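Local structure of 1,4-dihydroxy-6-naphtoate synthase (Archaeoglobus fulgidus, 1ZBM) at residues A20-A23 against F24-A28; V43-I47 against E48-R52; N51-F55 against N56-E60; A70-D73 against D74-I78; V196-E199 against F200-A203. The protein probably catalyses the conversion of cyclic dehypoxanthinylfutalosinate into 1,4-dihydroxy-6-naphthoate and dihydroxyacetone, a step in menaquinone biosynthesis. All blocks are in the same frame, centred on the assembly; numbering follows the deposited sequence.

Contact 1: A20-A23 against F24-A28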
# COMPACT_ATOMS: atom_id res chain seq x y z
N ALA A 20 -8.78 4.57 -3.75
CA ALA A 20 -9.23 5.84 -3.19
C ALA A 20 -8.12 6.57 -2.45
O ALA A 20 -7.80 7.72 -2.77
CB ALA A 20 -10.41 5.59 -2.25
N ASP A 21 -7.52 5.90 -1.47
CA ASP A 21 -6.46 6.52 -0.70
C ASP A 21 -5.39 7.09 -1.62
O ASP A 21 -4.84 8.17 -1.36
CB ASP A 21 -5.84 5.49 0.26
CG ASP A 21 -5.23 4.31 -0.47
OD1 ASP A 21 -3.99 4.17 -0.41
OD2 ASP A 21 -5.98 3.54 -1.10
N ASP A 22 -5.10 6.39 -2.71
CA ASP A 22 -4.09 6.85 -3.67
C ASP A 22 -4.56 8.06 -4.49
O ASP A 22 -3.86 9.06 -4.59
CB ASP A 22 -3.69 5.71 -4.60
CG ASP A 22 -2.59 6.09 -5.54
OD1 ASP A 22 -2.84 6.93 -6.45
OD2 ASP A 22 -1.47 5.57 -5.39
N ALA A 23 -5.75 7.96 -5.08
CA ALA A 23 -6.29 9.06 -5.88
C ALA A 23 -6.39 10.30 -5.00
O ALA A 23 -6.13 11.42 -5.44
CB ALA A 23 -7.68 8.68 -6.41
N PHE A 24 -6.76 10.07 -3.74
CA PHE A 24 -6.90 11.12 -2.74
C PHE A 24 -5.57 11.87 -2.61
O PHE A 24 -5.51 13.08 -2.82
CB PHE A 24 -7.30 10.47 -1.41
CG PHE A 24 -7.52 11.44 -0.28
CD1 PHE A 24 -8.69 12.20 -0.21
CD2 PHE A 24 -6.56 11.61 0.70
CE1 PHE A 24 -8.90 13.10 0.84
CE2 PHE A 24 -6.76 12.51 1.76
CZ PHE A 24 -7.93 13.26 1.82
N MSE A 25 -4.52 11.12 -2.30
CA MSE A 25 -3.17 11.65 -2.15
C MSE A 25 -2.68 12.38 -3.41
O MSE A 25 -2.10 13.47 -3.33
CB MSE A 25 -2.22 10.50 -1.80
CG MSE A 25 -0.78 10.90 -1.52
SE MSE A 25 0.38 9.32 -1.43
CE MSE A 25 -0.71 8.24 -0.23
N PHE A 26 -2.95 11.80 -4.58
CA PHE A 26 -2.51 12.39 -5.85
C PHE A 26 -3.46 13.39 -6.51
O PHE A 26 -3.12 13.95 -7.56
CB PHE A 26 -2.19 11.31 -6.88
CG PHE A 26 -0.88 10.62 -6.67
CD1 PHE A 26 -0.80 9.46 -5.91
CD2 PHE A 26 0.28 11.11 -7.26
CE1 PHE A 26 0.42 8.80 -5.75
CE2 PHE A 26 1.50 10.46 -7.11
CZ PHE A 26 1.57 9.30 -6.36
N TYR A 27 -4.63 13.61 -5.92
CA TYR A 27 -5.60 14.54 -6.49
C TYR A 27 -5.03 15.89 -6.91
O TYR A 27 -5.22 16.32 -8.05
CB TYR A 27 -6.76 14.77 -5.52
CG TYR A 27 -7.65 15.91 -5.95
CD1 TYR A 27 -7.48 17.19 -5.41
CD2 TYR A 27 -8.61 15.73 -6.95
CE1 TYR A 27 -8.24 18.26 -5.88
CE2 TYR A 27 -9.36 16.80 -7.41
CZ TYR A 27 -9.18 18.05 -6.87
OH TYR A 27 -9.94 19.10 -7.34
N ALA A 28 -4.35 16.57 -5.99
CA ALA A 28 -3.79 17.88 -6.29
C ALA A 28 -2.85 17.84 -7.49
O ALA A 28 -2.85 18.76 -8.32
CB ALA A 28 -3.05 18.43 -5.07
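The carboxylate of Asp22 overlaps the CD1-CE1 part of the Phe26 ring, approaching it obliquely, OD1 of Asp22 coming within 3.3 Å of CD1 on Phe26, with the carboxylate and ring planes only 17° apart. CG of Asp22 stands anti to the backbone N (chi1 -176°), which carries the acid forward along the helix to the residue one turn on. On Phe26, CG instead lies beside the backbone N (chi1 -77°), and the ring edge meets the Asp22 carbonyl in plane, CD1 of Phe26 lying 3.4 Å from O of Asp22. The acid is not spent on the ring: OD1 of Asp22 is hydrogen-bonded to ND1 of His16, whose imidazole stacks on Phe26. Both segments belong to helix 20-30, the crossover helix of a beta-alpha-beta unit between strands 11-16 and 39-44. Its first turns are tied by Phe24 N to Ala20 O (2.7 Å), Met25 N to Asp21 O (3.1 Å) and Phe26 N to Asp22 O (2.9 Å). Phe24 packs on Ala211 of helix 194-213 and Ala218 of helix 215-222, while selenomethionine Met25 touches Met204 and Ile208. Asp21 sits about 5 Å, side chain to side chain, from His152, the predicted proton acceptor.

Contact 2: V43-I47 against E48-R52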
# COMPACT_ATOMS: atom_id res chain seq x y z
N VAL A 43 0.53 6.82 -14.60
CA VAL A 43 0.23 5.46 -15.00
C VAL A 43 -0.39 4.81 -13.79
O VAL A 43 0.24 4.72 -12.73
CB VAL A 43 1.52 4.70 -15.39
CG1 VAL A 43 1.17 3.29 -15.83
CG2 VAL A 43 2.25 5.45 -16.54
N ILE A 44 -1.64 4.37 -13.93
CA ILE A 44 -2.39 3.73 -12.84
C ILE A 44 -2.51 2.23 -13.07
O ILE A 44 -3.05 1.80 -14.08
CB ILE A 44 -3.82 4.32 -12.74
CG1 ILE A 44 -3.75 5.83 -12.59
CG2 ILE A 44 -4.60 3.66 -11.60
CD1 ILE A 44 -3.66 6.52 -13.90
N GLU A 45 -2.02 1.45 -12.12
CA GLU A 45 -2.06 0.01 -12.22
C GLU A 45 -2.09 -0.61 -10.83
O GLU A 45 -1.68 0.03 -9.85
CB GLU A 45 -0.84 -0.49 -12.99
CG GLU A 45 -0.92 -0.30 -14.49
CD GLU A 45 0.39 -0.63 -15.17
OE1 GLU A 45 0.39 -0.87 -16.40
OE2 GLU A 45 1.43 -0.64 -14.48
N ASP A 46 -2.59 -1.84 -10.73
CA ASP A 46 -2.68 -2.54 -9.45
C ASP A 46 -1.30 -2.67 -8.80
O ASP A 46 -0.29 -2.90 -9.46
CB ASP A 46 -3.32 -3.92 -9.66
CG ASP A 46 -3.43 -4.71 -8.37
OD1 ASP A 46 -2.44 -5.39 -8.00
OD2 ASP A 46 -4.50 -4.67 -7.71
N ILE A 47 -1.30 -2.51 -7.48
CA ILE A 47 -0.08 -2.57 -6.68
C ILE A 47 0.80 -3.80 -6.97
O ILE A 47 2.03 -3.70 -7.00
CB ILE A 47 -0.43 -2.53 -5.16
CG1 ILE A 47 0.83 -2.45 -4.33
CG2 ILE A 47 -1.25 -3.76 -4.77
CD1 ILE A 47 1.58 -1.15 -4.52
N GLU A 48 0.19 -4.96 -7.19
CA GLU A 48 1.01 -6.13 -7.47
C GLU A 48 1.66 -5.98 -8.84
O GLU A 48 2.79 -6.41 -9.05
CB GLU A 48 0.18 -7.41 -7.38
CG GLU A 48 1.01 -8.70 -7.43
CD GLU A 48 2.13 -8.76 -6.39
OE1 GLU A 48 2.22 -7.85 -5.53
OE2 GLU A 48 2.92 -9.73 -6.43
N THR A 49 0.95 -5.35 -9.78
CA THR A 49 1.49 -5.12 -11.12
C THR A 49 2.73 -4.22 -11.04
O THR A 49 3.72 -4.43 -11.75
CB THR A 49 0.44 -4.45 -12.05
OG1 THR A 49 -0.69 -5.33 -12.21
CG2 THR A 49 1.04 -4.15 -13.43
N LEU A 50 2.67 -3.21 -10.17
CA LEU A 50 3.79 -2.29 -9.98
C LEU A 50 4.96 -2.96 -9.24
O LEU A 50 6.12 -2.67 -9.51
CB LEU A 50 3.35 -1.02 -9.23
CG LEU A 50 2.22 -0.17 -9.83
CD1 LEU A 50 2.12 1.17 -9.10
CD2 LEU A 50 2.51 0.07 -11.31
N ASN A 51 4.65 -3.85 -8.30
CA ASN A 51 5.70 -4.54 -7.56
C ASN A 51 6.50 -5.39 -8.53
O ASN A 51 7.71 -5.48 -8.42
CB ASN A 51 5.13 -5.44 -6.46
CG ASN A 51 4.60 -4.66 -5.28
OD1 ASN A 51 5.06 -3.55 -5.01
ND2 ASN A 51 3.66 -5.25 -4.55
N ARG A 52 5.82 -6.02 -9.48
CA ARG A 52 6.49 -6.86 -10.46
C ARG A 52 7.22 -6.05 -11.52
O ARG A 52 8.38 -6.31 -11.81
CB ARG A 52 5.48 -7.82 -11.09
CG ARG A 52 5.06 -8.95 -10.15
CD ARG A 52 4.00 -9.85 -10.76
NE ARG A 52 3.78 -11.07 -9.95
CZ ARG A 52 4.60 -12.13 -9.95
NH1 ARG A 52 5.68 -12.13 -10.71
NH2 ARG A 52 4.33 -13.18 -9.18
O HOH W 1 -3.09 -3.07 -13.29
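With CG anti to its backbone N (chi1 179°), Asp46 turns its carboxylate forward to Glu48, and OD1 of Asp46 accepts from Glu48 N at 2.8 Å. This is an N-cap: strand 39-44 has ended, and Asp46 stands just before helix 47-53. The N-H arrives from above the carboxylate plane, 37° out of it. The carbonyl of the same residue serves the first turn as well, Asp46 O receiving Leu50 N at 3.1 Å and, weakly because of a bent angle, Thr49 N. A water accepts from Asp46 N and makes a weak hydrogen bond with Thr49 OG1. Glu45, extended beyond CG, reaches over Thr49 and Leu50; its OE2 is 3.4 Å from Leu50 CD2 and 3.7 Å from Thr49 CG2, the Glu45 and Thr49 side chains crossing at about a right angle. The charge of Glu45 is engaged elsewhere, by Tyr59 and Lys53. Along the helix, Glu48 bends at chi2 (54°) and takes Asn51 ND2 on the syn side of OE1, while Asn51 OD1 accepts from Ser65 N, so the amide is held at both ends. Ile47 lies about 4 Å, side chain to side chain, from His152, the predicted proton acceptor. CG1 of Ile47 rests 4.0 Å from ND2 of Asn51.

Contact 3: N51-F55 against N56-E60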
# COMPACT_ATOMS: atom_id res chain seq x y z
N ASN A 51 4.65 -3.85 -8.30
CA ASN A 51 5.70 -4.54 -7.56
C ASN A 51 6.50 -5.39 -8.53
O ASN A 51 7.71 -5.48 -8.42
CB ASN A 51 5.13 -5.44 -6.46
CG ASN A 51 4.60 -4.66 -5.28
OD1 ASN A 51 5.06 -3.55 -5.01
ND2 ASN A 51 3.66 -5.25 -4.55
N ARG A 52 5.82 -6.02 -9.48
CA ARG A 52 6.49 -6.86 -10.46
C ARG A 52 7.22 -6.05 -11.52
O ARG A 52 8.38 -6.31 -11.81
CB ARG A 52 5.48 -7.82 -11.09
CG ARG A 52 5.06 -8.95 -10.15
CD ARG A 52 4.00 -9.85 -10.76
NE ARG A 52 3.78 -11.07 -9.95
CZ ARG A 52 4.60 -12.13 -9.95
NH1 ARG A 52 5.68 -12.13 -10.71
NH2 ARG A 52 4.33 -13.18 -9.18
N LYS A 53 6.56 -5.05 -12.10
CA LYS A 53 7.20 -4.22 -13.13
C LYS A 53 8.40 -3.47 -12.57
O LYS A 53 9.27 -3.03 -13.32
CB LYS A 53 6.21 -3.22 -13.71
CG LYS A 53 5.17 -3.84 -14.62
CD LYS A 53 4.46 -2.75 -15.37
CE LYS A 53 3.73 -3.29 -16.59
NZ LYS A 53 3.13 -2.16 -17.36
N ALA A 54 8.45 -3.33 -11.25
CA ALA A 54 9.54 -2.63 -10.59
C ALA A 54 10.86 -3.40 -10.69
O ALA A 54 11.93 -2.85 -10.42
CB ALA A 54 9.19 -2.38 -9.12
N PHE A 55 10.76 -4.68 -11.04
CA PHE A 55 11.94 -5.53 -11.18
C PHE A 55 12.70 -5.21 -12.46
O PHE A 55 13.79 -5.72 -12.69
CB PHE A 55 11.53 -7.00 -11.18
CG PHE A 55 11.25 -7.54 -9.81
CD1 PHE A 55 12.30 -7.99 -9.00
CD2 PHE A 55 9.95 -7.56 -9.31
CE1 PHE A 55 12.04 -8.44 -7.70
CE2 PHE A 55 9.69 -8.01 -8.03
CZ PHE A 55 10.73 -8.45 -7.22
N ASN A 56 12.11 -4.36 -13.29
CA ASN A 56 12.72 -3.95 -14.54
C ASN A 56 13.03 -2.44 -14.51
O ASN A 56 13.53 -1.87 -15.49
CB ASN A 56 11.79 -4.29 -15.71
CG ASN A 56 11.60 -5.80 -15.91
OD1 ASN A 56 12.50 -6.50 -16.35
ND2 ASN A 56 10.41 -6.29 -15.56
N ALA A 57 12.74 -1.79 -13.38
CA ALA A 57 12.99 -0.35 -13.23
C ALA A 57 12.27 0.39 -14.36
O ALA A 57 12.84 1.26 -15.02
CB ALA A 57 14.49 -0.06 -13.29
N GLU A 58 11.01 0.02 -14.55
CA GLU A 58 10.17 0.58 -15.59
C GLU A 58 9.89 2.07 -15.45
O GLU A 58 10.08 2.84 -16.39
CB GLU A 58 8.85 -0.18 -15.64
CG GLU A 58 7.98 0.19 -16.83
CD GLU A 58 8.09 -0.80 -17.97
OE1 GLU A 58 7.42 -1.86 -17.90
OE2 GLU A 58 8.87 -0.54 -18.92
N TYR A 59 9.42 2.49 -14.28
CA TYR A 59 9.09 3.90 -14.09
C TYR A 59 10.10 4.66 -13.24
O TYR A 59 10.87 4.07 -12.48
CB TYR A 59 7.70 4.02 -13.47
CG TYR A 59 6.66 3.16 -14.14
CD1 TYR A 59 6.26 3.40 -15.45
CD2 TYR A 59 6.08 2.09 -13.46
CE1 TYR A 59 5.30 2.59 -16.08
CE2 TYR A 59 5.13 1.28 -14.07
CZ TYR A 59 4.74 1.53 -15.37
OH TYR A 59 3.80 0.71 -15.96
N GLU A 60 10.10 5.98 -13.40
CA GLU A 60 10.99 6.83 -12.63
C GLU A 60 10.53 6.85 -11.18
O GLU A 60 11.34 6.81 -10.26
CB GLU A 60 10.98 8.27 -13.16
CG GLU A 60 11.84 8.50 -14.37
CD GLU A 60 11.18 8.14 -15.68
OE1 GLU A 60 9.97 7.80 -15.69
OE2 GLU A 60 11.87 8.20 -16.72
O HOH W 2 4.99 -1.77 -19.04
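Lys53 NZ is gripped by several groups: it donates to Tyr59 OH at 3.3 Å and to a water at 2.5 Å, and forms a salt bridge with Glu45 OE1. The same water donates to Glu58 OE1 at 2.7 Å, bridging lysine and acid whose charged atoms, NZ of Lys53 and OE1 of Glu58, stay 4.3 Å apart, beyond a salt bridge. These bonds fasten the C-terminal part of helix 47-53 to the loop that leads into strand 61-65. An extended chain beyond CG, with every later torsion near 180°, lets Lys53 span the turn; its CD passes 3.6 Å from Tyr59 OH, the two side chains crossing at a slant. The phenol oxygen is in turn bonded to Glu45 OE2, so Lys53 and Tyr59 share one carboxylate, each on a different oxygen. The lysine charge would probably favour the ionised form of Glu45, its salt-bridge partner. Glu58, bent at chi2, lays CG on one face of the Tyr59 ring, 3.6 Å above the plane and offset toward the rim. Two backbone bonds close the turn that follows the helix: Asn56 N reaches Lys53 O from above the carbonyl plane, and a weaker bond joins Ala57 N to Ala54 O. Ala57 itself takes a left-handed backbone conformation (phi 56°, psi 47°), while its carbonyl accepts from Arg189. Asn56 CB lies 3.7 Å from Lys53 O, the carbonyl its own N-H bonds to.

Contact 4: A70-D73 against D74-I78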
# COMPACT_ATOMS: atom_id res chain seq x y z
N ALA A 70 12.28 -4.57 -0.69
CA ALA A 70 13.47 -5.27 -0.24
C ALA A 70 14.16 -6.03 -1.38
O ALA A 70 15.36 -6.31 -1.31
CB ALA A 70 13.12 -6.22 0.89
N LEU A 71 13.40 -6.33 -2.44
CA LEU A 71 13.93 -7.05 -3.60
C LEU A 71 14.32 -6.12 -4.76
O LEU A 71 14.57 -6.58 -5.88
CB LEU A 71 12.90 -8.08 -4.10
CG LEU A 71 12.57 -9.29 -3.22
CD1 LEU A 71 11.29 -9.94 -3.69
CD2 LEU A 71 13.72 -10.28 -3.27
N LEU A 72 14.36 -4.81 -4.50
CA LEU A 72 14.73 -3.86 -5.55
C LEU A 72 15.29 -2.54 -5.02
O LEU A 72 15.17 -1.50 -5.67
CB LEU A 72 13.53 -3.63 -6.47
CG LEU A 72 12.20 -3.51 -5.74
CD1 LEU A 72 11.94 -2.04 -5.45
CD2 LEU A 72 11.08 -4.10 -6.59
N ASP A 73 15.93 -2.61 -3.86
CA ASP A 73 16.54 -1.45 -3.23
C ASP A 73 17.89 -1.12 -3.88
O ASP A 73 18.60 -0.21 -3.43
CB ASP A 73 16.70 -1.71 -1.73
CG ASP A 73 17.65 -2.86 -1.44
OD1 ASP A 73 17.53 -3.92 -2.09
OD2 ASP A 73 18.51 -2.71 -0.54
N ASP A 74 18.23 -1.86 -4.93
CA ASP A 74 19.47 -1.64 -5.67
C ASP A 74 19.27 -0.58 -6.75
O ASP A 74 20.16 0.22 -7.03
CB ASP A 74 19.97 -2.95 -6.31
CG ASP A 74 18.92 -3.62 -7.19
OD1 ASP A 74 17.77 -3.84 -6.72
OD2 ASP A 74 19.23 -3.95 -8.37
N LYS A 75 18.09 -0.58 -7.34
CA LYS A 75 17.76 0.37 -8.39
C LYS A 75 16.82 1.47 -7.91
O LYS A 75 16.70 2.52 -8.55
CB LYS A 75 17.13 -0.37 -9.58
CG LYS A 75 18.10 -1.23 -10.39
CD LYS A 75 19.25 -0.39 -10.93
CE LYS A 75 19.91 -1.06 -12.12
NZ LYS A 75 20.11 -2.51 -11.89
N TYR A 76 16.17 1.24 -6.78
CA TYR A 76 15.22 2.20 -6.23
C TYR A 76 15.53 2.58 -4.79
O TYR A 76 16.14 1.80 -4.06
CB TYR A 76 13.81 1.59 -6.27
CG TYR A 76 13.13 1.59 -7.62
CD1 TYR A 76 12.55 2.76 -8.13
CD2 TYR A 76 13.07 0.44 -8.40
CE1 TYR A 76 11.92 2.77 -9.37
CE2 TYR A 76 12.45 0.44 -9.64
CZ TYR A 76 11.87 1.61 -10.12
OH TYR A 76 11.29 1.63 -11.36
N ARG A 77 15.12 3.78 -4.38
CA ARG A 77 15.30 4.18 -2.99
C ARG A 77 13.95 4.69 -2.51
O ARG A 77 13.11 5.11 -3.31
CB ARG A 77 16.35 5.27 -2.84
CG ARG A 77 15.90 6.67 -3.16
CD ARG A 77 16.98 7.65 -2.76
NE ARG A 77 16.71 9.00 -3.25
CZ ARG A 77 15.76 9.79 -2.77
NH1 ARG A 77 14.99 9.38 -1.76
NH2 ARG A 77 15.60 11.01 -3.28
N ILE A 78 13.73 4.64 -1.20
CA ILE A 78 12.46 5.07 -0.64
C ILE A 78 12.32 6.58 -0.62
O ILE A 78 13.21 7.29 -0.14
CB ILE A 78 12.27 4.55 0.79
CG1 ILE A 78 12.49 3.03 0.82
CG2 ILE A 78 10.86 4.88 1.27
CD1 ILE A 78 12.74 2.48 2.21
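The turn that leads from helix 66-69 into strand 76-86, an edge strand of one mixed sheet, is closed by a single carbonyl. Leu72 O accepts Tyr76 N at 3.1 Å, the donor tilted 16° from the carbonyl plane, and more weakly Lys75 N at 3.5 Å. The same oxygen lies in the plane of the Tyr76 ring, at its edge, with Leu72 O 3.4 Å from Tyr76 CB. Leu72 CG sits between its backbone N and carbonyl carbon (chi1 41°), which brings CD1 obliquely onto the tyrosine, Leu72 CD1 lying 4.0 Å from Tyr76 CD2. That leucine also touches Ala54 and Ile64, and Tyr76 packs on Thr62 and Ala187 before its OH bonds to Tyr59 O. Asp74 curls its carboxylate back over the turn, OD1 of Asp74 3.3 Å from Leu72 CA, while OD2 makes a long salt bridge with Lys75 NZ. Across the turn, a CA-H...O contact joins Asp73 CA to Tyr76 O, the first strand residue, at 3.4 Å; the carbonyls of these two residues are bonded outward, Asp73 O to Arg190 and Tyr76 O to Tyr69 OH. The chemistry is thus divided: backbone polarity closes the bend, leucine and tyrosine fasten it inward, and the exposed acids, with Asp73 OD1 and Asp74 OD1 4.6 Å apart, bring like charges together, which the long Asp74-Lys75 bridge would probably offset in part.

Contact 5: V196-E199 against F200-A203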
# COMPACT_ATOMS: atom_id res chain seq x y z
N VAL A 196 15.70 16.39 -10.02
CA VAL A 196 14.41 15.73 -10.16
C VAL A 196 13.96 15.11 -8.83
O VAL A 196 12.77 15.14 -8.50
CB VAL A 196 14.46 14.63 -11.25
CG1 VAL A 196 13.15 13.82 -11.27
CG2 VAL A 196 14.69 15.27 -12.61
N GLN A 197 14.89 14.56 -8.07
CA GLN A 197 14.54 13.95 -6.79
C GLN A 197 13.91 14.96 -5.84
O GLN A 197 12.83 14.72 -5.28
CB GLN A 197 15.77 13.35 -6.11
CG GLN A 197 16.35 12.13 -6.79
CD GLN A 197 17.64 11.67 -6.10
OE1 GLN A 197 17.66 11.46 -4.89
NE2 GLN A 197 18.71 11.52 -6.88
N GLU A 198 14.56 16.10 -5.66
CA GLU A 198 14.04 17.11 -4.74
C GLU A 198 12.74 17.73 -5.23
O GLU A 198 11.81 17.95 -4.46
CB GLU A 198 15.08 18.22 -4.53
CG GLU A 198 14.80 19.07 -3.29
CD GLU A 198 15.12 18.34 -1.99
OE1 GLU A 198 14.29 18.42 -1.04
OE2 GLU A 198 16.20 17.71 -1.90
N GLU A 199 12.68 17.99 -6.53
CA GLU A 199 11.48 18.60 -7.11
C GLU A 199 10.26 17.73 -6.94
O GLU A 199 9.21 18.20 -6.51
CB GLU A 199 11.70 18.87 -8.60
CG GLU A 199 10.55 19.59 -9.27
CD GLU A 199 10.18 20.89 -8.56
OE1 GLU A 199 11.09 21.55 -8.02
OE2 GLU A 199 8.99 21.25 -8.57
N PHE A 200 10.38 16.45 -7.28
CA PHE A 200 9.24 15.56 -7.16
C PHE A 200 8.83 15.38 -5.71
O PHE A 200 7.64 15.25 -5.40
CB PHE A 200 9.54 14.19 -7.75
CG PHE A 200 8.38 13.27 -7.69
CD1 PHE A 200 7.34 13.38 -8.60
CD2 PHE A 200 8.27 12.36 -6.65
CE1 PHE A 200 6.21 12.59 -8.48
CE2 PHE A 200 7.14 11.57 -6.52
CZ PHE A 200 6.11 11.69 -7.43
N LEU A 201 9.81 15.36 -4.82
CA LEU A 201 9.52 15.22 -3.40
C LEU A 201 8.67 16.41 -2.96
O LEU A 201 7.70 16.25 -2.21
CB LEU A 201 10.80 15.20 -2.58
CG LEU A 201 10.51 15.34 -1.09
CD1 LEU A 201 9.67 14.17 -0.63
CD2 LEU A 201 11.83 15.41 -0.33
N ARG A 202 9.04 17.60 -3.44
CA ARG A 202 8.32 18.83 -3.12
C ARG A 202 6.89 18.78 -3.64
O ARG A 202 5.95 19.12 -2.92
CB ARG A 202 9.04 20.05 -3.73
CG ARG A 202 8.39 21.40 -3.36
CD ARG A 202 9.06 22.58 -4.08
NE ARG A 202 8.73 22.56 -5.51
CZ ARG A 202 7.54 22.89 -6.01
NH1 ARG A 202 6.56 23.27 -5.20
NH2 ARG A 202 7.32 22.81 -7.31
N ALA A 203 6.73 18.35 -4.89
CA ALA A 203 5.41 18.27 -5.49
C ALA A 203 4.57 17.21 -4.80
O ALA A 203 3.36 17.37 -4.64
CB ALA A 203 5.52 17.97 -6.97
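Glu199 and Arg202 lie side by side on helix 194-213, pointing the same way, their carboxylate and guanidinium planes turned 53° apart. Glu199 CG is anti to the backbone N (chi1 -176°) and the chain then bends at chi2, while Arg202 stays extended until it bends at chi3 (71°). The two bends bring the charged groups together: Arg202 NH2 donates to Glu199 OE2 at 2.6 Å, on the syn lone pair of that oxygen, and Arg202 NE adds a weak second bond at 3.3 Å to the same Glu199 OE2. One turn of helix thus carries an i to i+3 salt bridge on the side facing the loop between helix 20-30 and strand 39-44, where Thr36 OG1 also bonds to OE2 and Asp35 O accepts from NH2. Glu198 and Leu201 likewise lie side by side, but their contact is light, OE1 of Glu198 standing 4.0 Å from CD2 of Leu201. Phe200 turns to another side of the helix, packing on Leu38, Leu79 and Met29, and Ala203 adds to the Met29 contact. Regular backbone bonds underlie this, such as Phe200 N to Val196 O and Ala203 N to Glu199 O, both 3.0 Å. With two hydrogen-bonding partners besides the weak NE bond, Glu199 OE2 is well supplied, which would probably favour its charged form although the residue is buried.

Overall arrangement
Contacts 1 to 5 follow one another along the chain, contact 3 beginning on Asn51 and Arg52 where contact 2 ends. Contacts 2 and 3 share helix 47-53, centres about 9 Å apart, linked by the Glu45 carboxylate. Tyr76 OH to Tyr59 O joins contacts 3 and 4 (centres about 10 Å apart); Arg77 to Gln197 ties contacts 4 and 5 (centres about 18 Å apart). Contact 1 touches none of the others. Contacts 2 and 4 include edge strands 39-44 and 76-86 of one five-stranded mixed sheet; contacts 1 and 5 lie on helices 20-30 and 194-213. Two such sheets are consistent with the two-lobed type 2 periplasmic-binding-protein fold. Asp21 and Ile47 place contacts 1 and 2 near predicted catalytic His152.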